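Local coordinates for protein DyP-type peroxidase (Thermobifida cellulosilytica, PDB 4GS1) that probably oxidises dyes and other substrates with hydrogen peroxide at a bound haem, as a peroxidase of the dye-decolourising family, at residues A74-T79 with A170-T175; D90-A95 with A162-E167; V107-G112 with L149-G154; A234-G239 with L376-A381. All coordinates share one frame; numbering follows the deposited sequence.

Interaction 1: A74-T79 with A170-T175; sequences ATALRT and AATAPT
T79 meets T172 and A171 through its methyl. With chi1 at -62°, OG1 stands beside the backbone N and CG2 anti to it, which brings CG2 to 3.8 Å from both A171 CB and T172 CG2. OG1 turns back into its own helix and bonds T75 O at 2.7 Å; T79 N grips the same carbonyl at 3.0 Å, from the opposite face of its plane. T172 holds its hydroxyl between the backbone N and the carbonyl carbon (chi1 54°), where OG1 bonds T176 OG1, while its methyl CG2 faces the other helix and lies 3.8 Å from A76 O. Helices 66-90 and 158-172 are the two that cover one face of the N-terminal four-stranded antiparallel sheet of this ferredoxin-like fold, and here 170-175, the last part of the second and the chain that follows, rests against the middle of the first. An alanine in place of T79 would probably open a gap where CG2 touches A171 CB and T172 CG2, and deprive T75 O of its second donor. Further on, after the cis peptide before P174, T175 CG2 sits 4.2 Å from T75 CG2. T175 chi1, 119°, is far from a staggered value, and its buried OG1 has no hydrogen-bonding partner in the model.

Interaction 2: D90-A95 with A162-E167; sequences DGPEGA and AAAVDE
The turn that leaves helix 66-90 is laid against helix 158-172 by P92 and E93, which meet A163, A164 and E167 on the flank of that helix. P92 supplies the apolar part. Its CB packs on A163 CB at 3.8 Å, and its CG leans over the helix backbone, 3.9 Å from A164 N and 4.2 Å from A164 CB. The same ring also touches L87 of helix 66-90 and L105 further along the loop. E167 supplies the polar part. Its CG is anti to the backbone N (chi1 174°) and the chain runs out extended, carrying the carboxylate to the loop backbone. OE1 accepts from E93 N at 3.3 Å, a long but nearly straight bond (176° at the hydrogen) arriving on the syn side, 19° out of the carboxylate plane. A water adds a second link, donating to E167 OE1 at 2.7 Å and accepting from G94 N at 3.0 Å. In this ferredoxin-like half of the chain the loop connects helix 66-90 to strand 106-111, and G91 opens it with a positive phi that would jam a side chain against the preceding carbonyl. OE2 of E167 turns to helix 66-90, with a salt bridge to R86 and a hydrogen bond to H83. A leucine in place of E167 would probably leave R86 without this counter-charge and E93 N without this carboxylate acceptor. The E93 chain bends at chi2 and its own carboxylate leads off, holding OE1 5.8 Å from E167 OE1.

Interaction 3: V107-G112 with L149-G154; sequences VTIGIG and LMLQVG
L151 CG lies beside the backbone N and anti to the carbonyl carbon (chi1 -71°), the same turn that I109 CG1 takes (chi1 -58°); the two chains run side by side and L151 CD2 meets I109 CG1 at 3.8 Å. V107 CG1 comes to the same methyl obliquely. On the other face T108 OG1 also stands beside the backbone N, where a water donates to it at 2.9 Å and to Q152 O at 3.0 Å; OG1 is further bonded to P41 O. Strands 107-111 and 149-154 are antiparallel neighbours in the N-terminal sheet, joined by two hydrogen-bonded pairs. T108 N gives to Q152 O at 2.8 Å and Q152 N returns to T108 O at 3.0 Å. G110 N and M150 N bond each other's carbonyl O, both at 2.9 Å, with M150 N well above the plane of the G110 carbonyl (49°). Weaker CA-H...O contacts fill in between, the shortest from L151 CA to T108 O at 3.3 Å. V107, I109, L149, L151 and V153 lie under helices 66-90 and 158-172, whereas T108 and M150 face the other way, onto strand 369-379 of the C-terminal half.

Interaction 4: A234-G239 with L376-A381; sequences AWMDGG and LFAVPA
W235 comes first, reaching across to A378 and P380. Its CG sits between the backbone N and the carbonyl carbon (chi1 63°), and the indole approaches A378 CB obliquely, CH2 being the nearest ring atom at 4.0 Å. NE1 bonds R124 O, which helps fix the ring. M236 follows: its CG lies 3.6 Å above the W235 ring plane, offset toward the rim, and the chain bends at chi2 and chi3. SD is thereby set 3.7 Å from A378 CB and near P380, and CE ends 3.8 Å from V379 N. The sulfur thus packs among alanine, proline and indole. D237 turns its side chain from the strand, OD1 taking A228 N, but its carbonyl faces inward. There a single water donates to W235 O at 2.9 Å and to D237 O at 2.7 Å, and accepts from A381 N at 2.9 Å, tying the two segments together. G238 takes the positive-phi place in the type II turn from M236 to G239 and lays its O against A381 CB. At G239 the backbones are closest: CA is 3.2 Å from V379 O, where a CB would clash. The turn delivers the chain directly into strand 240-249, which pairs with 369-379 in the C-terminal four-stranded antiparallel sheet, the second ferredoxin-like half of this dye-decolourising peroxidase.

From the N terminus, helix 66-90 opens interaction 1, the loop after it opens interaction 2, and strand 106-111 opens interaction 3. They close in reverse: 149-154 ends interaction 3, then helix 158-172 closes interaction 2 and, near its end, interaction 1, three nested loops within the N-terminal half. L77 of helix 66-90 packs on I109 and L149, and A164 and V165 of helix 158-172 on V153, seating both helices on the sheet. Interaction 4 follows in series, closing a long loop in the C-terminal half without crossing the others. The halves meet where I111 O probably accepts from A378 N and M150 packs on F377.

Interaction 1: A74-T79 with A170-T175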
loop_
_atom_site.group_PDB
_atom_site.type_symbol
_atom_site.label_atom_id
_atom_site.label_comp_id
_atom_site.label_asym_id
_atom_site.label_seq_id
_atom_site.Cartn_x
_atom_site.Cartn_y
_atom_site.Cartn_z
ATOM N N ALA B 74 -21.562 -21.116 -7.901
ATOM C CA ALA B 74 -21.432 -21.195 -9.352
ATOM C C ALA B 74 -21.364 -19.810 -9.978
ATOM O O ALA B 74 -20.508 -19.544 -10.820
ATOM C CB ALA B 74 -22.590 -21.975 -9.942
ATOM N N THR B 75 -22.276 -18.933 -9.563
ATOM C CA THR B 75 -22.337 -17.567 -10.081
ATOM C C THR B 75 -21.036 -16.807 -9.837
ATOM O O THR B 75 -20.481 -16.193 -10.752
ATOM C CB THR B 75 -23.489 -16.779 -9.429
ATOM O OG1 THR B 75 -24.741 -17.343 -9.836
ATOM C CG2 THR B 75 -23.441 -15.322 -9.844
ATOM N N ALA B 76 -20.552 -16.848 -8.601
ATOM C CA ALA B 76 -19.352 -16.099 -8.247
ATOM C C ALA B 76 -18.125 -16.641 -8.970
ATOM O O ALA B 76 -17.355 -15.880 -9.568
ATOM C CB ALA B 76 -19.133 -16.131 -6.738
ATOM N N LEU B 77 -17.930 -17.951 -8.900
ATOM C CA LEU B 77 -16.745 -18.570 -9.495
ATOM C C LEU B 77 -16.678 -18.376 -11.016
ATOM O O LEU B 77 -15.608 -18.076 -11.563
ATOM C CB LEU B 77 -16.669 -20.055 -9.123
ATOM C CG LEU B 77 -16.403 -20.368 -7.643
ATOM C CD1 LEU B 77 -16.709 -21.821 -7.342
ATOM C CD2 LEU B 77 -14.960 -20.062 -7.256
ATOM N N ARG B 78 -17.812 -18.536 -11.696
ATOM C CA ARG B 78 -17.858 -18.319 -13.146
ATOM C C ARG B 78 -17.593 -16.862 -13.501
ATOM O O ARG B 78 -16.838 -16.567 -14.427
ATOM C CB ARG B 78 -19.203 -18.752 -13.748
ATOM C CG ARG B 78 -19.223 -18.635 -15.282
ATOM C CD ARG B 78 -20.632 -18.550 -15.877
ATOM N NE ARG B 78 -21.633 -19.229 -15.060
ATOM C CZ ARG B 78 -22.567 -18.599 -14.353
ATOM N NH1 ARG B 78 -22.641 -17.273 -14.373
ATOM N NH2 ARG B 78 -23.431 -19.295 -13.629
ATOM N N THR B 79 -18.217 -15.952 -12.765
ATOM C CA THR B 79 -18.052 -14.530 -13.027
ATOM C C THR B 79 -16.598 -14.093 -12.868
ATOM O O THR B 79 -16.052 -13.412 -13.740
ATOM C CB THR B 79 -18.976 -13.692 -12.125
ATOM O OG1 THR B 79 -20.340 -14.025 -12.420
ATOM C CG2 THR B 79 -18.757 -12.209 -12.358
ATOM N N ALA B 170 -16.808 -5.849 -7.461
ATOM C CA ALA B 170 -18.101 -5.304 -7.863
ATOM C C ALA B 170 -18.853 -6.283 -8.760
ATOM O O ALA B 170 -20.090 -6.280 -8.785
ATOM C CB ALA B 170 -17.918 -3.975 -8.561
ATOM N N ALA B 171 -18.113 -7.124 -9.483
ATOM C CA ALA B 171 -18.728 -8.036 -10.449
ATOM C C ALA B 171 -19.637 -9.075 -9.798
ATOM O O ALA B 171 -20.615 -9.513 -10.408
ATOM C CB ALA B 171 -17.665 -8.717 -11.307
ATOM N N THR B 172 -19.322 -9.467 -8.565
ATOM C CA THR B 172 -20.069 -10.541 -7.906
ATOM C C THR B 172 -20.938 -10.071 -6.747
ATOM O O THR B 172 -21.605 -10.881 -6.097
ATOM C CB THR B 172 -19.138 -11.671 -7.426
ATOM O OG1 THR B 172 -18.105 -11.121 -6.599
ATOM C CG2 THR B 172 -18.495 -12.376 -8.615
ATOM N N ALA B 173 -20.918 -8.771 -6.474
ATOM C CA ALA B 173 -21.855 -8.199 -5.510
ATOM C C ALA B 173 -23.244 -8.250 -6.152
ATOM O O ALA B 173 -23.376 -7.997 -7.341
ATOM C CB ALA B 173 -21.464 -6.761 -5.186
ATOM N N PRO B 174 -24.292 -8.556 -5.370
ATOM C CA PRO B 174 -24.258 -8.769 -3.926
ATOM C C PRO B 174 -24.237 -10.241 -3.543
ATOM O O PRO B 174 -24.419 -10.525 -2.358
ATOM C CB PRO B 174 -25.581 -8.150 -3.473
ATOM C CG PRO B 174 -26.524 -8.491 -4.609
ATOM C CD PRO B 174 -25.678 -8.508 -5.875
ATOM N N THR B 175 -24.019 -11.165 -4.477
ATOM C CA THR B 175 -23.998 -12.563 -4.037
ATOM C C THR B 175 -22.806 -12.877 -3.110
ATOM O O THR B 175 -22.885 -13.783 -2.282
ATOM C CB THR B 175 -24.183 -13.610 -5.177
ATOM O OG1 THR B 175 -23.030 -14.448 -5.268
ATOM C CG2 THR B 175 -24.463 -12.950 -6.511
#

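Interaction 2: D90-A95 with A162-E167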
loop_
_atom_site.group_PDB
_atom_site.type_symbol
_atom_site.label_atom_id
_atom_site.label_comp_id
_atom_site.label_asym_id
_atom_site.label_seq_id
_atom_site.Cartn_x
_atom_site.Cartn_y
_atom_site.Cartn_z
ATOM N N ASP B 90 -6.480 -8.314 -21.562
ATOM C CA ASP B 90 -6.662 -6.915 -21.958
ATOM C C ASP B 90 -6.430 -5.879 -20.852
ATOM O O ASP B 90 -6.426 -4.677 -21.123
ATOM C CB ASP B 90 -8.079 -6.704 -22.510
ATOM C CG ASP B 90 -8.345 -7.495 -23.771
ATOM O OD1 ASP B 90 -9.520 -7.843 -24.004
ATOM O OD2 ASP B 90 -7.389 -7.765 -24.524
ATOM N N GLY B 91 -6.266 -6.333 -19.613
ATOM C CA GLY B 91 -6.167 -5.408 -18.496
ATOM C C GLY B 91 -7.531 -4.915 -18.045
ATOM O O GLY B 91 -8.553 -5.286 -18.622
ATOM N N PRO B 92 -7.563 -4.074 -17.000
ATOM C CA PRO B 92 -8.836 -3.584 -16.451
ATOM C C PRO B 92 -9.600 -2.647 -17.384
ATOM O O PRO B 92 -8.986 -1.920 -18.167
ATOM C CB PRO B 92 -8.404 -2.824 -15.189
ATOM C CG PRO B 92 -7.065 -3.452 -14.812
ATOM C CD PRO B 92 -6.417 -3.720 -16.146
ATOM N N GLU B 93 -10.926 -2.659 -17.262
ATOM C CA GLU B 93 -11.830 -1.855 -18.088
ATOM C C GLU B 93 -11.751 -0.349 -17.815
ATOM O O GLU B 93 -11.777 0.461 -18.745
ATOM C CB GLU B 93 -13.276 -2.346 -17.884
ATOM C CG GLU B 93 -14.329 -1.719 -18.802
ATOM C CD GLU B 93 -14.800 -0.345 -18.344
ATOM O OE1 GLU B 93 -14.986 -0.142 -17.122
ATOM O OE2 GLU B 93 -14.979 0.539 -19.210
ATOM N N GLY B 94 -11.661 0.024 -16.544
ATOM C CA GLY B 94 -11.846 1.414 -16.147
ATOM C C GLY B 94 -10.963 2.480 -16.781
ATOM O O GLY B 94 -9.968 2.177 -17.438
ATOM N N ALA B 95 -11.335 3.743 -16.581
ATOM C CA ALA B 95 -10.473 4.850 -16.973
ATOM C C ALA B 95 -9.315 4.956 -15.992
ATOM O O ALA B 95 -8.271 5.515 -16.316
ATOM C CB ALA B 95 -11.255 6.160 -17.024
ATOM N N ALA B 162 -5.338 -1.951 -8.193
ATOM C CA ALA B 162 -6.564 -1.434 -7.577
ATOM C C ALA B 162 -7.743 -1.456 -8.549
ATOM O O ALA B 162 -8.878 -1.728 -8.154
ATOM C CB ALA B 162 -6.341 -0.020 -7.030
ATOM N N ALA B 163 -7.473 -1.194 -9.820
ATOM C CA ALA B 163 -8.527 -1.208 -10.825
ATOM C C ALA B 163 -9.069 -2.620 -11.014
ATOM O O ALA B 163 -10.279 -2.813 -11.116
ATOM C CB ALA B 163 -8.019 -0.637 -12.147
ATOM N N ALA B 164 -8.176 -3.605 -11.041
ATOM C CA ALA B 164 -8.582 -4.996 -11.205
ATOM C C ALA B 164 -9.404 -5.453 -10.007
ATOM O O ALA B 164 -10.426 -6.120 -10.165
ATOM C CB ALA B 164 -7.361 -5.894 -11.389
ATOM N N VAL B 165 -8.954 -5.093 -8.807
ATOM C CA VAL B 165 -9.645 -5.479 -7.587
ATOM C C VAL B 165 -11.070 -4.928 -7.540
ATOM O O VAL B 165 -12.018 -5.663 -7.245
ATOM C CB VAL B 165 -8.863 -5.016 -6.357
ATOM C CG1 VAL B 165 -9.742 -5.088 -5.099
ATOM C CG2 VAL B 165 -7.621 -5.882 -6.185
ATOM N N ASP B 166 -11.224 -3.647 -7.846
ATOM C CA ASP B 166 -12.551 -3.029 -7.774
ATOM C C ASP B 166 -13.492 -3.674 -8.786
ATOM O O ASP B 166 -14.675 -3.912 -8.501
ATOM C CB ASP B 166 -12.457 -1.508 -7.972
ATOM C CG ASP B 166 -11.797 -0.797 -6.784
ATOM O OD1 ASP B 166 -11.817 -1.360 -5.672
ATOM O OD2 ASP B 166 -11.260 0.323 -6.964
ATOM N N GLU B 167 -12.961 -3.976 -9.965
ATOM C CA GLU B 167 -13.744 -4.658 -10.990
ATOM C C GLU B 167 -14.223 -6.042 -10.529
ATOM O O GLU B 167 -15.405 -6.373 -10.658
ATOM C CB GLU B 167 -12.941 -4.763 -12.293
ATOM C CG GLU B 167 -13.621 -5.589 -13.374
ATOM C CD GLU B 167 -12.813 -5.654 -14.662
ATOM O OE1 GLU B 167 -12.090 -4.681 -14.980
ATOM O OE2 GLU B 167 -12.901 -6.687 -15.356
HETATM O O HOH W 1 -12.294 -2.051 -14.484
#

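Interaction 3: V107-G112 with L149-G154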
loop_
_atom_site.group_PDB
_atom_site.type_symbol
_atom_site.label_atom_id
_atom_site.label_comp_id
_atom_site.label_asym_id
_atom_site.label_seq_id
_atom_site.Cartn_x
_atom_site.Cartn_y
_atom_site.Cartn_z
ATOM N N VAL B 107 -4.717 -13.216 -11.642
ATOM C CA VAL B 107 -5.842 -13.485 -10.744
ATOM C C VAL B 107 -5.888 -14.970 -10.372
ATOM O O VAL B 107 -5.867 -15.836 -11.256
ATOM C CB VAL B 107 -7.197 -13.086 -11.402
ATOM C CG1 VAL B 107 -8.351 -13.317 -10.431
ATOM C CG2 VAL B 107 -7.172 -11.626 -11.842
ATOM N N THR B 108 -5.940 -15.254 -9.070
ATOM C CA THR B 108 -6.059 -16.611 -8.540
ATOM C C THR B 108 -7.395 -16.764 -7.823
ATOM O O THR B 108 -7.787 -15.883 -7.058
ATOM C CB THR B 108 -4.969 -16.888 -7.493
ATOM O OG1 THR B 108 -3.719 -16.351 -7.937
ATOM C CG2 THR B 108 -4.831 -18.394 -7.233
ATOM N N ILE B 109 -8.084 -17.885 -8.043
ATOM C CA ILE B 109 -9.402 -18.101 -7.451
ATOM C C ILE B 109 -9.395 -19.313 -6.511
ATOM O O ILE B 109 -8.991 -20.410 -6.901
ATOM C CB ILE B 109 -10.485 -18.315 -8.551
ATOM C CG1 ILE B 109 -10.545 -17.112 -9.505
ATOM C CG2 ILE B 109 -11.835 -18.554 -7.927
ATOM C CD1 ILE B 109 -11.417 -17.373 -10.758
ATOM N N GLY B 110 -9.840 -19.122 -5.272
ATOM C CA GLY B 110 -9.807 -20.211 -4.304
ATOM C C GLY B 110 -11.107 -20.432 -3.560
ATOM O O GLY B 110 -11.999 -19.570 -3.560
ATOM N N ILE B 111 -11.189 -21.581 -2.889
ATOM C CA ILE B 111 -12.424 -22.060 -2.275
ATOM C C ILE B 111 -12.150 -22.529 -0.849
ATOM O O ILE B 111 -11.201 -23.278 -0.606
ATOM C CB ILE B 111 -12.978 -23.240 -3.102
ATOM C CG1 ILE B 111 -13.511 -22.735 -4.447
ATOM C CG2 ILE B 111 -14.070 -24.001 -2.337
ATOM C CD1 ILE B 111 -13.719 -23.842 -5.477
ATOM N N GLY B 112 -12.972 -22.084 0.098
ATOM C CA GLY B 112 -12.791 -22.466 1.490
ATOM C C GLY B 112 -13.609 -23.679 1.882
ATOM O O GLY B 112 -14.638 -23.962 1.271
ATOM N N LEU B 149 -14.697 -18.061 0.031
ATOM C CA LEU B 149 -14.070 -17.876 -1.276
ATOM C C LEU B 149 -12.892 -16.914 -1.170
ATOM O O LEU B 149 -12.830 -16.104 -0.242
ATOM C CB LEU B 149 -15.083 -17.301 -2.274
ATOM C CG LEU B 149 -16.272 -18.196 -2.616
ATOM C CD1 LEU B 149 -17.430 -17.367 -3.188
ATOM C CD2 LEU B 149 -15.836 -19.276 -3.597
ATOM N N MET B 150 -11.981 -16.989 -2.139
ATOM C CA MET B 150 -10.775 -16.170 -2.122
ATOM C C MET B 150 -10.402 -15.669 -3.520
ATOM O O MET B 150 -10.513 -16.404 -4.505
ATOM C CB MET B 150 -9.624 -16.992 -1.528
ATOM C CG MET B 150 -8.325 -16.250 -1.345
ATOM S SD MET B 150 -7.278 -16.267 -2.807
ATOM C CE MET B 150 -7.267 -18.002 -3.239
ATOM N N LEU B 151 -9.966 -14.413 -3.603
ATOM C CA LEU B 151 -9.259 -13.926 -4.787
ATOM C C LEU B 151 -7.862 -13.472 -4.347
ATOM O O LEU B 151 -7.717 -12.786 -3.334
ATOM C CB LEU B 151 -9.986 -12.761 -5.466
ATOM C CG LEU B 151 -11.286 -13.072 -6.208
ATOM C CD1 LEU B 151 -11.890 -11.781 -6.758
ATOM C CD2 LEU B 151 -11.017 -14.063 -7.336
ATOM N N GLN B 152 -6.834 -13.887 -5.085
ATOM C CA GLN B 152 -5.511 -13.285 -4.953
ATOM C C GLN B 152 -5.308 -12.518 -6.249
ATOM O O GLN B 152 -5.339 -13.105 -7.329
ATOM C CB GLN B 152 -4.410 -14.340 -4.791
ATOM C CG GLN B 152 -2.991 -13.734 -4.720
ATOM C CD GLN B 152 -1.882 -14.769 -4.722
ATOM O OE1 GLN B 152 -1.886 -15.721 -5.517
ATOM N NE2 GLN B 152 -0.917 -14.582 -3.846
ATOM N N VAL B 153 -5.131 -11.205 -6.148
ATOM C CA VAL B 153 -4.915 -10.384 -7.329
ATOM C C VAL B 153 -3.522 -9.787 -7.217
ATOM O O VAL B 153 -3.165 -9.240 -6.176
ATOM C CB VAL B 153 -5.974 -9.267 -7.446
ATOM C CG1 VAL B 153 -5.931 -8.642 -8.840
ATOM C CG2 VAL B 153 -7.377 -9.807 -7.158
ATOM N N GLY B 154 -2.719 -9.902 -8.272
ATOM C CA GLY B 154 -1.360 -9.403 -8.210
ATOM C C GLY B 154 -1.011 -8.583 -9.436
ATOM O O GLY B 154 -1.522 -8.837 -10.516
HETATM O O HOH W 2 -2.631 -13.714 -8.414
#

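Interaction 4: A234-G239 with L376-A381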
loop_
_atom_site.group_PDB
_atom_site.type_symbol
_atom_site.label_atom_id
_atom_site.label_comp_id
_atom_site.label_asym_id
_atom_site.label_seq_id
_atom_site.Cartn_x
_atom_site.Cartn_y
_atom_site.Cartn_z
ATOM N N ALA B 234 -11.784 -35.676 -6.261
ATOM C CA ALA B 234 -10.871 -35.501 -7.394
ATOM C C ALA B 234 -10.923 -34.126 -8.065
ATOM O O ALA B 234 -10.093 -33.826 -8.926
ATOM C CB ALA B 234 -11.085 -36.617 -8.427
ATOM N N TRP B 235 -11.889 -33.291 -7.687
ATOM C CA TRP B 235 -11.946 -31.924 -8.206
ATOM C C TRP B 235 -10.695 -31.125 -7.846
ATOM O O TRP B 235 -10.412 -30.100 -8.471
ATOM C CB TRP B 235 -13.206 -31.189 -7.728
ATOM C CG TRP B 235 -13.294 -30.990 -6.240
ATOM C CD1 TRP B 235 -13.742 -31.893 -5.315
ATOM C CD2 TRP B 235 -12.950 -29.801 -5.509
ATOM N NE1 TRP B 235 -13.685 -31.343 -4.052
ATOM C CE2 TRP B 235 -13.203 -30.061 -4.143
ATOM C CE3 TRP B 235 -12.453 -28.544 -5.874
ATOM C CZ2 TRP B 235 -12.973 -29.111 -3.142
ATOM C CZ3 TRP B 235 -12.219 -27.601 -4.879
ATOM C CH2 TRP B 235 -12.483 -27.889 -3.531
ATOM N N MET B 236 -9.955 -31.594 -6.844
ATOM C CA MET B 236 -8.715 -30.927 -6.432
ATOM C C MET B 236 -7.450 -31.572 -7.000
ATOM O O MET B 236 -6.346 -31.105 -6.720
ATOM C CB MET B 236 -8.603 -30.824 -4.902
ATOM C CG MET B 236 -9.178 -29.543 -4.314
ATOM S SD MET B 236 -8.474 -28.048 -5.037
ATOM C CE MET B 236 -6.810 -28.102 -4.366
ATOM N N ASP B 237 -7.597 -32.633 -7.794
ATOM C CA ASP B 237 -6.438 -33.220 -8.474
ATOM C C ASP B 237 -5.701 -32.157 -9.289
ATOM O O ASP B 237 -6.307 -31.469 -10.114
ATOM C CB ASP B 237 -6.869 -34.359 -9.412
ATOM C CG ASP B 237 -7.331 -35.603 -8.669
ATOM O OD1 ASP B 237 -7.456 -35.555 -7.430
ATOM O OD2 ASP B 237 -7.585 -36.632 -9.337
ATOM N N GLY B 238 -4.402 -32.011 -9.046
ATOM C CA GLY B 238 -3.609 -31.032 -9.775
ATOM C C GLY B 238 -3.704 -29.613 -9.234
ATOM O O GLY B 238 -3.023 -28.707 -9.726
ATOM N N GLY B 239 -4.548 -29.408 -8.224
ATOM C CA GLY B 239 -4.690 -28.087 -7.620
ATOM C C GLY B 239 -3.608 -27.835 -6.582
ATOM O O GLY B 239 -2.689 -28.637 -6.431
ATOM N N LEU B 376 -7.250 -21.119 5.119
ATOM C CA LEU B 376 -6.853 -22.167 4.192
ATOM C C LEU B 376 -7.807 -22.149 3.007
ATOM O O LEU B 376 -9.029 -22.071 3.186
ATOM C CB LEU B 376 -6.879 -23.543 4.889
ATOM C CG LEU B 376 -6.725 -24.794 4.014
ATOM C CD1 LEU B 376 -5.350 -24.860 3.357
ATOM C CD2 LEU B 376 -6.981 -26.067 4.828
ATOM N N PHE B 377 -7.252 -22.200 1.795
ATOM C CA PHE B 377 -8.052 -22.224 0.577
ATOM C C PHE B 377 -7.573 -23.278 -0.392
ATOM O O PHE B 377 -6.368 -23.472 -0.575
ATOM C CB PHE B 377 -8.019 -20.863 -0.135
ATOM C CG PHE B 377 -8.702 -19.769 0.627
ATOM C CD1 PHE B 377 -10.087 -19.727 0.716
ATOM C CD2 PHE B 377 -7.967 -18.779 1.253
ATOM C CE1 PHE B 377 -10.724 -18.713 1.422
ATOM C CE2 PHE B 377 -8.602 -17.761 1.963
ATOM C CZ PHE B 377 -9.983 -17.735 2.046
ATOM N N ALA B 378 -8.531 -23.969 -1.004
ATOM C CA ALA B 378 -8.253 -24.920 -2.070
ATOM C C ALA B 378 -8.262 -24.163 -3.395
ATOM O O ALA B 378 -9.198 -23.413 -3.697
ATOM C CB ALA B 378 -9.311 -26.028 -2.083
ATOM N N VAL B 379 -7.209 -24.341 -4.182
ATOM C CA VAL B 379 -7.076 -23.619 -5.441
ATOM C C VAL B 379 -6.992 -24.630 -6.576
ATOM O O VAL B 379 -5.932 -25.183 -6.870
ATOM C CB VAL B 379 -5.846 -22.691 -5.417
ATOM C CG1 VAL B 379 -5.657 -22.011 -6.768
ATOM C CG2 VAL B 379 -5.999 -21.650 -4.314
ATOM N N PRO B 380 -8.133 -24.891 -7.223
ATOM C CA PRO B 380 -8.146 -25.982 -8.204
ATOM C C PRO B 380 -7.523 -25.632 -9.556
ATOM O O PRO B 380 -7.344 -24.463 -9.880
ATOM C CB PRO B 380 -9.642 -26.303 -8.362
ATOM C CG PRO B 380 -10.357 -25.054 -7.960
ATOM C CD PRO B 380 -9.474 -24.342 -6.950
ATOM N N ALA B 381 -7.186 -26.663 -10.328
ATOM C CA ALA B 381 -6.818 -26.492 -11.725
ATOM C C ALA B 381 -8.073 -26.685 -12.569
ATOM O O ALA B 381 -8.812 -27.653 -12.378
ATOM C CB ALA B 381 -5.764 -27.514 -12.115
HETATM O O HOH W 3 -7.811 -29.323 -9.373
#